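Local coordinates for cytosol aminopeptidase (Staphylococcus aureus subsp. aureus, PDB 3KZW), which probably removes N-terminal amino acids from peptides as a metal-dependent leucyl aminopeptidase of the cytosol aminopeptidase family, at residues T92-T97 with F119-S124; M209-L214 with I285-G290; V314-A319 with P506-W511; T364-R369 with L452-N457. All coordinates share one frame; numbering follows the deposited sequence.

Contact 1 (T92-T97 with F119-S124)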
loop_
_atom_site.group_PDB
_atom_site.type_symbol
_atom_site.label_atom_id
_atom_site.label_comp_id
_atom_site.label_asym_id
_atom_site.label_seq_id
_atom_site.Cartn_x
_atom_site.Cartn_y
_atom_site.Cartn_z
ATOM N N THR A 92 3.041 60.518 -27.504
ATOM C CA THR A 92 3.178 59.649 -26.338
ATOM C C THR A 92 3.136 58.190 -26.788
ATOM O O THR A 92 2.190 57.760 -27.455
ATOM C CB THR A 92 2.071 59.906 -25.287
ATOM O OG1 THR A 92 2.005 61.304 -24.988
ATOM C CG2 THR A 92 2.348 59.133 -24.000
ATOM N N TYR A 93 4.171 57.439 -26.420
ATOM C CA TYR A 93 4.300 56.040 -26.805
ATOM C C TYR A 93 4.098 55.112 -25.614
ATOM O O TYR A 93 4.359 55.484 -24.467
ATOM C CB TYR A 93 5.678 55.785 -27.427
ATOM C CG TYR A 93 5.812 56.242 -28.865
ATOM C CD1 TYR A 93 6.073 57.577 -29.173
ATOM C CD2 TYR A 93 5.686 55.337 -29.917
ATOM C CE1 TYR A 93 6.198 57.998 -30.495
ATOM C CE2 TYR A 93 5.807 55.749 -31.243
ATOM C CZ TYR A 93 6.065 57.081 -31.522
ATOM O OH TYR A 93 6.188 57.502 -32.827
ATOM N N ARG A 94 3.624 53.903 -25.900
ATOM C CA ARG A 94 3.611 52.832 -24.918
ATOM C C ARG A 94 4.960 52.128 -24.989
ATOM O O ARG A 94 5.260 51.447 -25.969
ATOM C CB ARG A 94 2.471 51.848 -25.199
ATOM C CG ARG A 94 2.298 50.771 -24.137
ATOM C CD ARG A 94 1.275 49.733 -24.557
ATOM N NE ARG A 94 1.098 48.710 -23.532
ATOM C CZ ARG A 94 0.257 47.684 -23.619
ATOM N NH1 ARG A 94 -0.506 47.525 -24.692
ATOM N NH2 ARG A 94 0.181 46.810 -22.626
ATOM N N LEU A 95 5.776 52.313 -23.957
ATOM C CA LEU A 95 7.091 51.686 -23.899
ATOM C C LEU A 95 7.030 50.341 -23.188
ATOM O O LEU A 95 6.512 50.245 -22.076
ATOM C CB LEU A 95 8.102 52.612 -23.216
ATOM C CG LEU A 95 9.547 52.124 -23.045
ATOM C CD1 LEU A 95 10.174 51.768 -24.382
ATOM C CD2 LEU A 95 10.384 53.165 -22.320
ATOM N N ILE A 96 7.556 49.310 -23.845
ATOM C CA ILE A 96 7.654 47.977 -23.263
ATOM C C ILE A 96 9.122 47.608 -23.071
ATOM O O ILE A 96 9.902 47.561 -24.026
ATOM C CB ILE A 96 6.918 46.915 -24.110
ATOM C CG1 ILE A 96 5.424 47.246 -24.189
ATOM C CG2 ILE A 96 7.121 45.513 -23.519
ATOM C CD1 ILE A 96 4.674 46.498 -25.266
ATOM N N THR A 97 9.480 47.353 -21.818
ATOM C CA THR A 97 10.851 47.079 -21.421
ATOM C C THR A 97 10.994 45.636 -20.951
ATOM O O THR A 97 10.174 45.145 -20.174
ATOM C CB THR A 97 11.289 48.075 -20.321
ATOM O OG1 THR A 97 11.812 49.256 -20.939
ATOM C CG2 THR A 97 12.344 47.483 -19.392
ATOM N N PHE A 119 7.554 38.019 -25.800
ATOM C CA PHE A 119 6.537 37.594 -26.765
ATOM C C PHE A 119 5.247 37.099 -26.102
ATOM O O PHE A 119 4.160 37.245 -26.663
ATOM C CB PHE A 119 7.093 36.537 -27.727
ATOM C CG PHE A 119 8.165 37.054 -28.649
ATOM C CD1 PHE A 119 7.977 38.228 -29.380
ATOM C CD2 PHE A 119 9.357 36.358 -28.805
ATOM C CE1 PHE A 119 8.970 38.703 -30.235
ATOM C CE2 PHE A 119 10.354 36.826 -29.661
ATOM C CZ PHE A 119 10.158 37.997 -30.375
ATOM N N GLN A 120 5.377 36.524 -24.907
ATOM C CA GLN A 120 4.219 36.116 -24.109
ATOM C C GLN A 120 3.411 37.325 -23.649
ATOM O O GLN A 120 2.181 37.290 -23.655
ATOM C CB GLN A 120 4.653 35.283 -22.902
ATOM C CG GLN A 120 4.963 33.832 -23.237
ATOM C CD GLN A 120 5.580 33.071 -22.079
ATOM O OE1 GLN A 120 5.837 33.634 -21.014
ATOM N NE2 GLN A 120 5.825 31.781 -22.285
ATOM N N TYR A 121 4.110 38.389 -23.256
ATOM C CA TYR A 121 3.460 39.638 -22.868
ATOM C C TYR A 121 2.768 40.295 -24.063
ATOM O O TYR A 121 1.623 40.739 -23.956
ATOM C CB TYR A 121 4.461 40.605 -22.223
ATOM C CG TYR A 121 3.818 41.881 -21.725
ATOM C CD1 TYR A 121 3.147 41.913 -20.505
ATOM C CD2 TYR A 121 3.869 43.053 -22.480
ATOM C CE1 TYR A 121 2.545 43.078 -20.045
ATOM C CE2 TYR A 121 3.267 44.227 -22.029
ATOM C CZ TYR A 121 2.610 44.232 -20.810
ATOM O OH TYR A 121 2.013 45.388 -20.359
ATOM N N ILE A 122 3.470 40.340 -25.196
ATOM C CA ILE A 122 2.945 40.904 -26.438
ATOM C C ILE A 122 1.630 40.239 -26.845
ATOM O O ILE A 122 0.673 40.927 -27.204
ATOM C CB ILE A 122 3.989 40.807 -27.601
ATOM C CG1 ILE A 122 5.275 41.582 -27.275
ATOM C CG2 ILE A 122 3.401 41.288 -28.927
ATOM C CD1 ILE A 122 5.073 43.032 -26.843
ATOM N N LYS A 123 1.587 38.908 -26.770
ATOM C CA LYS A 123 0.401 38.142 -27.164
ATOM C C LYS A 123 -0.771 38.283 -26.197
ATOM O O LYS A 123 -1.913 38.456 -26.628
ATOM C CB LYS A 123 0.739 36.661 -27.391
ATOM C CG LYS A 123 1.409 36.372 -28.738
ATOM C CD LYS A 123 0.454 36.590 -29.918
ATOM C CE LYS A 123 1.200 36.609 -31.244
ATOM N NZ LYS A 123 0.284 36.815 -32.394
ATOM N N SER A 124 -0.484 38.225 -24.897
ATOM C CA SER A 124 -1.526 38.337 -23.875
ATOM C C SER A 124 -2.124 39.741 -23.812
ATOM O O SER A 124 -3.252 39.916 -23.354
ATOM C CB SER A 124 -0.992 37.929 -22.501
ATOM O OG SER A 124 -0.061 38.877 -22.017
#
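The NH2 nitrogen of Arg94 is held between two oxygens: Tyr121 OH, which it reaches across the contact, and the carboxylate of Glu125, just past the end of the helix. The salt bridge to Glu125 is the stronger tie. The bond from Arg94 NH2 to Tyr121 OH is weak, 3.2 Å long and bent to 134° at the hydrogen. The phenol oxygen sits at the edge of the guanidinium, near its plane, and the two flat groups are turned 74° apart, so they meet without stacking. Arginine suits the strand here because its side chain, fully extended from CG to NE, spans the gap to a helix whose axis passes 10.7 Å from that of the strand. Tyrosine answers it from the other side: with CG anti to the backbone N (chi1 -176°), its ring is sent toward the strand.

Beside this polar pair the contact is hydrocarbon. Ile96 CD1 lies at the edge of the Tyr121 ring, 4.2 Å from CE2, and also meets Ile122 CD1 at 3.8 Å. Ile122 rests further on Ile41 of the adjacent strand 39-45. Helix 108-124 thus lies on the sheet within a beta-alpha-beta crossover from strand 91-101 to the parallel strand 129-133, with strand 39-45 between them. Gln71 of a second subunit packs on Arg94. Branched aliphatic side chains fill the inner layer, while the buried guanidinium is probably balanced in charge by Glu125, with Tyr121 OH as a weak second partner.

Contact 2 (M209-L214 with I285-G290)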
loop_
_atom_site.group_PDB
_atom_site.type_symbol
_atom_site.label_atom_id
_atom_site.label_comp_id
_atom_site.label_asym_id
_atom_site.label_seq_id
_atom_site.Cartn_x
_atom_site.Cartn_y
_atom_site.Cartn_z
ATOM N N MET A 209 -2.711 15.986 -28.542
ATOM C CA MET A 209 -3.890 15.364 -29.133
ATOM C C MET A 209 -4.451 14.270 -28.224
ATOM O O MET A 209 -3.686 13.444 -27.721
ATOM C CB MET A 209 -3.527 14.767 -30.491
ATOM C CG MET A 209 -4.644 14.824 -31.508
ATOM S SD MET A 209 -4.751 16.442 -32.291
ATOM C CE MET A 209 -3.405 16.302 -33.489
ATOM N N PRO A 210 -5.785 14.268 -28.003
ATOM C CA PRO A 210 -6.437 13.241 -27.184
ATOM C C PRO A 210 -6.279 11.852 -27.798
ATOM O O PRO A 210 -6.354 11.717 -29.021
ATOM C CB PRO A 210 -7.912 13.653 -27.203
ATOM C CG PRO A 210 -7.925 15.072 -27.604
ATOM C CD PRO A 210 -6.754 15.255 -28.508
ATOM N N PRO A 211 -6.060 10.823 -26.956
ATOM C CA PRO A 211 -5.801 9.457 -27.427
ATOM C C PRO A 211 -6.979 8.809 -28.161
ATOM O O PRO A 211 -6.774 7.897 -28.958
ATOM C CB PRO A 211 -5.487 8.692 -26.139
ATOM C CG PRO A 211 -6.124 9.475 -25.063
ATOM C CD PRO A 211 -6.031 10.906 -25.485
ATOM N N ASN A 212 -8.196 9.270 -27.895
ATOM C CA ASN A 212 -9.358 8.784 -28.632
ATOM C C ASN A 212 -9.484 9.425 -30.018
ATOM O O ASN A 212 -10.274 8.970 -30.848
ATOM C CB ASN A 212 -10.651 8.946 -27.815
ATOM C CG ASN A 212 -10.968 10.394 -27.486
ATOM O OD1 ASN A 212 -10.111 11.146 -27.026
ATOM N ND2 ASN A 212 -12.212 10.782 -27.704
ATOM N N VAL A 213 -8.698 10.474 -30.255
ATOM C CA VAL A 213 -8.628 11.133 -31.560
ATOM C C VAL A 213 -7.374 10.679 -32.319
ATOM O O VAL A 213 -7.465 10.250 -33.471
ATOM C CB VAL A 213 -8.656 12.680 -31.433
ATOM C CG1 VAL A 213 -8.535 13.342 -32.799
ATOM C CG2 VAL A 213 -9.930 13.140 -30.736
ATOM N N LEU A 214 -6.213 10.773 -31.667
ATOM C CA LEU A 214 -4.954 10.340 -32.272
ATOM C C LEU A 214 -4.641 8.876 -31.951
ATOM O O LEU A 214 -4.036 8.558 -30.923
ATOM C CB LEU A 214 -3.786 11.252 -31.866
ATOM C CG LEU A 214 -2.503 11.096 -32.691
ATOM C CD1 LEU A 214 -2.577 11.895 -33.984
ATOM C CD2 LEU A 214 -1.284 11.508 -31.887
ATOM N N ILE A 285 3.797 5.102 -28.876
ATOM C CA ILE A 285 2.676 4.539 -28.129
ATOM C C ILE A 285 1.651 5.643 -27.870
ATOM O O ILE A 285 1.845 6.498 -27.000
ATOM C CB ILE A 285 3.123 3.835 -26.816
ATOM C CG1 ILE A 285 4.123 2.702 -27.107
ATOM C CG2 ILE A 285 1.918 3.303 -26.036
ATOM C CD1 ILE A 285 3.577 1.540 -27.941
ATOM N N THR A 286 0.570 5.619 -28.648
ATOM C CA THR A 286 -0.454 6.666 -28.609
ATOM C C THR A 286 -1.189 6.702 -27.270
ATOM O O THR A 286 -1.610 7.770 -26.815
ATOM C CB THR A 286 -1.459 6.533 -29.772
ATOM O OG1 THR A 286 -2.078 5.242 -29.729
ATOM C CG2 THR A 286 -0.758 6.714 -31.113
ATOM N N TYR A 287 -1.339 5.533 -26.650
ATOM C CA TYR A 287 -1.815 5.439 -25.272
ATOM C C TYR A 287 -1.295 4.192 -24.574
ATOM O O TYR A 287 -1.312 3.099 -25.141
ATOM C CB TYR A 287 -3.339 5.476 -25.194
ATOM C CG TYR A 287 -3.837 5.769 -23.797
ATOM C CD1 TYR A 287 -3.907 7.077 -23.325
ATOM C CD2 TYR A 287 -4.216 4.739 -22.942
ATOM C CE1 TYR A 287 -4.351 7.348 -22.047
ATOM C CE2 TYR A 287 -4.665 5.001 -21.661
ATOM C CZ TYR A 287 -4.731 6.308 -21.219
ATOM O OH TYR A 287 -5.177 6.575 -19.945
ATOM N N ASP A 288 -0.850 4.369 -23.334
ATOM C CA ASP A 288 -0.311 3.278 -22.533
ATOM C C ASP A 288 -1.130 3.101 -21.255
ATOM O O ASP A 288 -1.044 3.917 -20.333
ATOM C CB ASP A 288 1.164 3.552 -22.202
ATOM C CG ASP A 288 1.854 2.375 -21.517
ATOM O OD1 ASP A 288 1.315 1.246 -21.557
ATOM O OD2 ASP A 288 2.951 2.583 -20.944
ATOM N N SER A 289 -1.932 2.038 -21.216
ATOM C CA SER A 289 -2.664 1.666 -20.005
ATOM C C SER A 289 -1.824 0.747 -19.123
ATOM O O SER A 289 -2.128 0.546 -17.945
ATOM C CB SER A 289 -3.980 0.979 -20.360
ATOM O OG SER A 289 -3.760 -0.288 -20.951
ATOM N N GLY A 290 -0.767 0.194 -19.711
ATOM C CA GLY A 290 0.111 -0.738 -19.023
ATOM C C GLY A 290 -0.183 -2.175 -19.400
ATOM O O GLY A 290 0.591 -3.076 -19.079
HETATM O O HOH W 1 -2.522 9.621 -28.543
#
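Pro211 sets CB and CG against CD1 of Tyr287, approaching the ring obliquely, with Pro211 CB 3.6 Å from Tyr287 CD1 and Pro211 CG 3.7 Å from the same carbon. Proline fits here twice over: its compact, apolar ring packs well on the aromatic, and its fixed phi suits the second position of the type I turn running from Pro210 to Val213. Pro210 O is gripped at that turn by two backbone donors, Val213 N and, at 2.8 Å, Leu214 N.

The turn brings Leu214 O over Thr286, 3.5 Å from its CB. Thr286 stands where the chain turns a corner into the short strand 287-288, and its hydroxyl is weakly bonded to Ala336 O on the neighbouring strand. A water lies 3.0 Å from Leu214 O and 2.7 Å from Thr286 O, well placed to bridge the two carbonyls, although other acceptors compete for its protons. Tyr287 carries its hydroxyl onward to Pro347 O of a third subunit, and Asp349 of that subunit packs on Pro211.

No direct hydrogen bond joins the two segments. Apolar overlap, probably with help from the water between the two carbonyls, joins the loop to this corner of the catalytic domain, while the tyrosine's polar end serves the subunit interface.

Contact 3 (V314-A319 with P506-W511)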
loop_
_atom_site.group_PDB
_atom_site.type_symbol
_atom_site.label_atom_id
_atom_site.label_comp_id
_atom_site.label_asym_id
_atom_site.label_seq_id
_atom_site.Cartn_x
_atom_site.Cartn_y
_atom_site.Cartn_z
ATOM N N VAL A 314 9.418 13.376 -35.740
ATOM C CA VAL A 314 8.710 14.081 -36.810
ATOM C C VAL A 314 9.113 15.557 -36.830
ATOM O O VAL A 314 9.348 16.123 -37.897
ATOM C CB VAL A 314 7.164 13.932 -36.680
ATOM C CG1 VAL A 314 6.438 14.780 -37.718
ATOM C CG2 VAL A 314 6.752 12.477 -36.821
ATOM N N GLY A 315 9.211 16.161 -35.647
ATOM C CA GLY A 315 9.637 17.553 -35.507
ATOM C C GLY A 315 11.045 17.802 -36.013
ATOM O O GLY A 315 11.292 18.785 -36.716
ATOM N N ILE A 316 11.965 16.903 -35.659
ATOM C CA ILE A 316 13.365 16.988 -36.090
ATOM C C ILE A 316 13.485 16.923 -37.615
ATOM O O ILE A 316 14.199 17.726 -38.222
ATOM C CB ILE A 316 14.247 15.898 -35.416
ATOM C CG1 ILE A 316 14.372 16.164 -33.913
ATOM C CG2 ILE A 316 15.633 15.854 -36.041
ATOM C CD1 ILE A 316 14.798 14.954 -33.092
ATOM N N ILE A 317 12.773 15.977 -38.226
ATOM C CA ILE A 317 12.774 15.820 -39.682
ATOM C C ILE A 317 12.110 17.025 -40.365
ATOM O O ILE A 317 12.578 17.488 -41.410
ATOM C CB ILE A 317 12.124 14.478 -40.109
ATOM C CG1 ILE A 317 12.961 13.303 -39.589
ATOM C CG2 ILE A 317 11.979 14.393 -41.627
ATOM C CD1 ILE A 317 12.249 11.960 -39.590
ATOM N N GLU A 318 11.038 17.536 -39.757
ATOM C CA GLU A 318 10.355 18.737 -40.240
ATOM C C GLU A 318 11.301 19.937 -40.274
ATOM O O GLU A 318 11.307 20.702 -41.244
ATOM C CB GLU A 318 9.120 19.041 -39.378
ATOM C CG GLU A 318 8.453 20.400 -39.624
ATOM C CD GLU A 318 7.677 20.484 -40.940
ATOM O OE1 GLU A 318 7.621 19.485 -41.686
ATOM O OE2 GLU A 318 7.111 21.561 -41.227
ATOM N N ALA A 319 12.099 20.088 -39.218
ATOM C CA ALA A 319 13.066 21.178 -39.125
ATOM C C ALA A 319 14.196 21.010 -40.137
ATOM O O ALA A 319 14.577 21.966 -40.811
ATOM C CB ALA A 319 13.618 21.280 -37.718
ATOM N N PRO A 506 15.760 20.821 -30.251
ATOM C CA PRO A 506 16.830 21.818 -30.398
ATOM C C PRO A 506 18.232 21.203 -30.462
ATOM O O PRO A 506 19.049 21.637 -31.276
ATOM C CB PRO A 506 16.689 22.674 -29.135
ATOM C CG PRO A 506 15.276 22.521 -28.734
ATOM C CD PRO A 506 14.916 21.110 -29.075
ATOM N N THR A 507 18.492 20.203 -29.619
ATOM C CA THR A 507 19.795 19.546 -29.551
ATOM C C THR A 507 20.152 18.804 -30.843
ATOM O O THR A 507 21.239 18.996 -31.392
ATOM C CB THR A 507 19.884 18.588 -28.333
ATOM O OG1 THR A 507 19.752 19.342 -27.123
ATOM C CG2 THR A 507 21.218 17.840 -28.309
ATOM N N ILE A 508 19.232 17.972 -31.326
ATOM C CA ILE A 508 19.482 17.143 -32.507
ATOM C C ILE A 508 19.592 17.981 -33.782
ATOM O O ILE A 508 20.458 17.722 -34.620
ATOM C CB ILE A 508 18.421 16.014 -32.662
ATOM C CG1 ILE A 508 18.363 15.140 -31.399
ATOM C CG2 ILE A 508 18.690 15.157 -33.907
ATOM C CD1 ILE A 508 19.679 14.441 -31.024
ATOM N N VAL A 509 18.728 18.985 -33.914
ATOM C CA VAL A 509 18.782 19.908 -35.049
ATOM C C VAL A 509 20.147 20.601 -35.118
ATOM O O VAL A 509 20.765 20.671 -36.189
ATOM C CB VAL A 509 17.624 20.948 -35.010
ATOM C CG1 VAL A 509 17.872 22.104 -35.982
ATOM C CG2 VAL A 509 16.300 20.273 -35.326
ATOM N N GLN A 510 20.614 21.088 -33.972
ATOM C CA GLN A 510 21.925 21.720 -33.874
ATOM C C GLN A 510 23.046 20.755 -34.273
ATOM O O GLN A 510 23.991 21.148 -34.959
ATOM C CB GLN A 510 22.147 22.267 -32.459
ATOM C CG GLN A 510 23.427 23.079 -32.269
ATOM C CD GLN A 510 23.519 24.270 -33.203
ATOM O OE1 GLN A 510 24.522 24.443 -33.897
ATOM N NE2 GLN A 510 22.470 25.094 -33.231
ATOM N N TRP A 511 22.921 19.500 -33.846
ATOM C CA TRP A 511 23.874 18.450 -34.198
ATOM C C TRP A 511 23.842 18.137 -35.692
ATOM O O TRP A 511 24.890 17.936 -36.313
ATOM C CB TRP A 511 23.607 17.181 -33.382
ATOM C CG TRP A 511 24.548 16.059 -33.710
ATOM C CD1 TRP A 511 25.824 15.899 -33.252
ATOM C CD2 TRP A 511 24.289 14.948 -34.577
ATOM N NE1 TRP A 511 26.374 14.754 -33.776
ATOM C CE2 TRP A 511 25.455 14.152 -34.594
ATOM C CE3 TRP A 511 23.184 14.547 -35.341
ATOM C CZ2 TRP A 511 25.550 12.974 -35.346
ATOM C CZ3 TRP A 511 23.279 13.375 -36.091
ATOM C CH2 TRP A 511 24.456 12.604 -36.087
#
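Ile316 and Ile508 meet in the core of the alpha/beta catalytic domain, where helices 308-322 and 505-512 pack side by side. Their methyls Ile316 CG2 and Ile508 CG2 are 3.8 Å apart, and Ile316 CD1 comes equally close to Ile508 CB. One turn further along, Ala319 faces Val509. The short segments run in roughly the same direction, crossing at -37° with axes 9.6 Å apart at closest approach, and the CA atoms of Ile316 and Val509 lie 6.2 Å apart. Alanine's single methyl is enough to meet Val509, while the branched isoleucines interlock their methyls beside it.

Around this first shell, the fold supplies walls. Ile508 points toward helix 308-322 at its base, but its end leads away to Met388 and Phe390 on strand 386-391, so the C-terminal helix is seated on the large mixed sheet as well. Helix 188-208 also packs here, with Ser199 against Ala319 and Ile196 against Val509. Nothing polar joins the two segments.

What aims the last methyl is the torsion of Val509: with CG1 anti to the backbone N (chi1 166°), CG2 is left beside that nitrogen and reaches Ala319 CB at 3.7 Å.

Contact 4 (T364-R369 with L452-N457)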
loop_
_atom_site.group_PDB
_atom_site.type_symbol
_atom_site.label_atom_id
_atom_site.label_comp_id
_atom_site.label_asym_id
_atom_site.label_seq_id
_atom_site.Cartn_x
_atom_site.Cartn_y
_atom_site.Cartn_z
ATOM N N THR A 364 3.989 -6.180 -19.022
ATOM C CA THR A 364 3.364 -5.568 -20.200
ATOM C C THR A 364 3.454 -4.039 -20.193
ATOM O O THR A 364 3.190 -3.393 -21.209
ATOM C CB THR A 364 1.888 -6.007 -20.376
ATOM O OG1 THR A 364 1.130 -5.631 -19.221
ATOM C CG2 THR A 364 1.789 -7.518 -20.585
ATOM N N ASP A 365 3.829 -3.468 -19.051
ATOM C CA ASP A 365 4.037 -2.027 -18.938
ATOM C C ASP A 365 5.431 -1.631 -19.440
ATOM O O ASP A 365 5.736 -0.446 -19.599
ATOM C CB ASP A 365 3.810 -1.558 -17.496
ATOM C CG ASP A 365 3.588 -0.051 -17.390
ATOM O OD1 ASP A 365 3.419 0.618 -18.437
ATOM O OD2 ASP A 365 3.581 0.465 -16.251
ATOM N N ALA A 366 6.270 -2.633 -19.688
ATOM C CA ALA A 366 7.545 -2.429 -20.364
ATOM C C ALA A 366 7.356 -2.623 -21.872
ATOM O O ALA A 366 8.076 -3.398 -22.511
ATOM C CB ALA A 366 8.594 -3.380 -19.814
ATOM N N GLU A 367 6.379 -1.908 -22.427
ATOM C CA GLU A 367 5.979 -2.059 -23.828
ATOM C C GLU A 367 6.874 -1.268 -24.788
ATOM O O GLU A 367 7.029 -1.644 -25.953
ATOM C CB GLU A 367 4.499 -1.675 -24.012
ATOM C CG GLU A 367 4.194 -0.176 -24.191
ATOM C CD GLU A 367 4.473 0.681 -22.952
ATOM O OE1 GLU A 367 4.319 0.194 -21.810
ATOM O OE2 GLU A 367 4.829 1.867 -23.126
ATOM N N GLY A 368 7.462 -0.185 -24.285
ATOM C CA GLY A 368 8.259 0.722 -25.103
ATOM C C GLY A 368 9.478 0.060 -25.707
ATOM O O GLY A 368 9.722 0.177 -26.907
ATOM N N ARG A 369 10.239 -0.642 -24.873
ATOM C CA ARG A 369 11.445 -1.339 -25.318
ATOM C C ARG A 369 11.142 -2.423 -26.358
ATOM O O ARG A 369 11.991 -2.750 -27.188
ATOM C CB ARG A 369 12.209 -1.925 -24.123
ATOM C CG ARG A 369 11.454 -2.989 -23.331
ATOM C CD ARG A 369 12.052 -3.188 -21.951
ATOM N NE ARG A 369 11.662 -2.126 -21.023
ATOM C CZ ARG A 369 11.985 -2.090 -19.733
ATOM N NH1 ARG A 369 12.713 -3.058 -19.190
ATOM N NH2 ARG A 369 11.579 -1.080 -18.979
ATOM N N LEU A 452 15.533 -13.771 -24.851
ATOM C CA LEU A 452 15.557 -12.512 -24.108
ATOM C C LEU A 452 14.348 -12.354 -23.187
ATOM O O LEU A 452 13.306 -12.983 -23.391
ATOM C CB LEU A 452 15.639 -11.319 -25.070
ATOM C CG LEU A 452 16.849 -11.199 -26.004
ATOM C CD1 LEU A 452 16.554 -10.229 -27.132
ATOM C CD2 LEU A 452 18.111 -10.796 -25.253
ATOM N N VAL A 453 14.510 -11.514 -22.168
ATOM C CA VAL A 453 13.426 -11.145 -21.261
ATOM C C VAL A 453 13.314 -9.615 -21.236
ATOM O O VAL A 453 14.327 -8.916 -21.355
ATOM C CB VAL A 453 13.627 -11.758 -19.839
ATOM C CG1 VAL A 453 14.791 -11.100 -19.092
ATOM C CG2 VAL A 453 12.346 -11.682 -19.026
ATOM N N ASN A 454 12.093 -9.097 -21.107
ATOM C CA ASN A 454 11.869 -7.654 -21.227
ATOM C C ASN A 454 11.859 -6.888 -19.900
ATOM O O ASN A 454 11.698 -5.666 -19.885
ATOM C CB ASN A 454 10.597 -7.357 -22.044
ATOM C CG ASN A 454 9.327 -7.384 -21.203
ATOM O OD1 ASN A 454 9.141 -8.254 -20.349
ATOM N ND2 ASN A 454 8.439 -6.428 -21.454
ATOM N N HIS A 455 12.035 -7.602 -18.792
ATOM C CA HIS A 455 11.934 -6.983 -17.472
ATOM C C HIS A 455 12.771 -7.695 -16.417
ATOM O O HIS A 455 12.866 -8.924 -16.407
ATOM C CB HIS A 455 10.468 -6.932 -17.030
ATOM C CG HIS A 455 10.222 -6.085 -15.818
ATOM N ND1 HIS A 455 9.839 -6.617 -14.604
ATOM C CD2 HIS A 455 10.289 -4.743 -15.637
ATOM C CE1 HIS A 455 9.685 -5.639 -13.727
ATOM N NE2 HIS A 455 9.956 -4.493 -14.328
ATOM N N THR A 456 13.375 -6.905 -15.534
ATOM C CA THR A 456 14.095 -7.422 -14.376
ATOM C C THR A 456 13.411 -6.963 -13.089
ATOM O O THR A 456 12.872 -5.849 -13.021
ATOM C CB THR A 456 15.586 -6.977 -14.370
ATOM O OG1 THR A 456 16.248 -7.511 -13.216
ATOM C CG2 THR A 456 15.720 -5.442 -14.375
ATOM N N ASN A 457 13.429 -7.820 -12.075
ATOM C CA ASN A 457 12.921 -7.437 -10.761
ATOM C C ASN A 457 13.984 -6.728 -9.927
ATOM O O ASN A 457 13.681 -6.151 -8.876
ATOM C CB ASN A 457 12.352 -8.646 -10.025
ATOM C CG ASN A 457 11.021 -9.103 -10.603
ATOM O OD1 ASN A 457 10.069 -8.320 -10.706
ATOM N ND2 ASN A 457 10.945 -10.379 -10.980
#
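The guanidinium of Arg369 has Ala366 CB over one face, 3.5 Å above the plane and offset toward the rim, while Asn454 O comes to it obliquely. That carbonyl accepts from Arg369 NH1 at 2.9 Å, a weak bond because the angle at the hydrogen is only 118°. Arg369 reaches it by folding: CG lies between the backbone N and the carbonyl carbon (chi1 63°), an extended chi2 carries CD to Asn454 O, and a bend at chi3 then turns the guanidinium so that NH1 meets that oxygen. Phe464, Ala465 and Phe468 of helix 461-470 pack against the same arginine.

The other flat group is the amide of Asn454. Its ND2 donates to Ala366 O at 3.2 Å; the oxygen is tilted slightly from the amide plane, and the nitrogen stands above the carbonyl plane of Ala366, 43° out of it. The same ND2 also serves Asn363 O, while Asn454 OD1 takes its stronger partner, Met362 N. Asparagine suits this place because one small side chain can both accept and donate to backbone, fixing the rotation of its amide. Ala366, with a single methyl, lets both flat groups come close.

Residues 364-369 belong to the Asn-Thr-Asp-Ala-Glu-Gly-Arg-Leu signature of the cytosol aminopeptidases. Here the turn after strand 452-453 bonds to Ala366 O of this signature and, weakly, to Arg369; in relatives the acidic residues of the signature, the counterparts of Asp365 and Glu367, bind the two catalytic metals.

How the contacts relate
From the N terminus, contact 1 comes first and closes a short loop within the N-terminal domain, tying a sheet strand to the helix that follows it. The remaining three lie in the catalytic domain. Contact 2 closes a loop of 70 residues, joining the turn after helix 188-208 to the short strand 287-288 of the large sheet, before contact 3 opens. Contact 3 spans 186 residues, bringing the C-terminal helix back to helix 308-322, and contact 4 falls wholly within that span. No two loops cross. Contacts 2 and 4 touch directly: Thr364 OG1 lies 2.6 Å from Gly290 O, a probable hydrogen bond. Contacts 1 and 4 are farthest apart, their centres about 52 Å from each other.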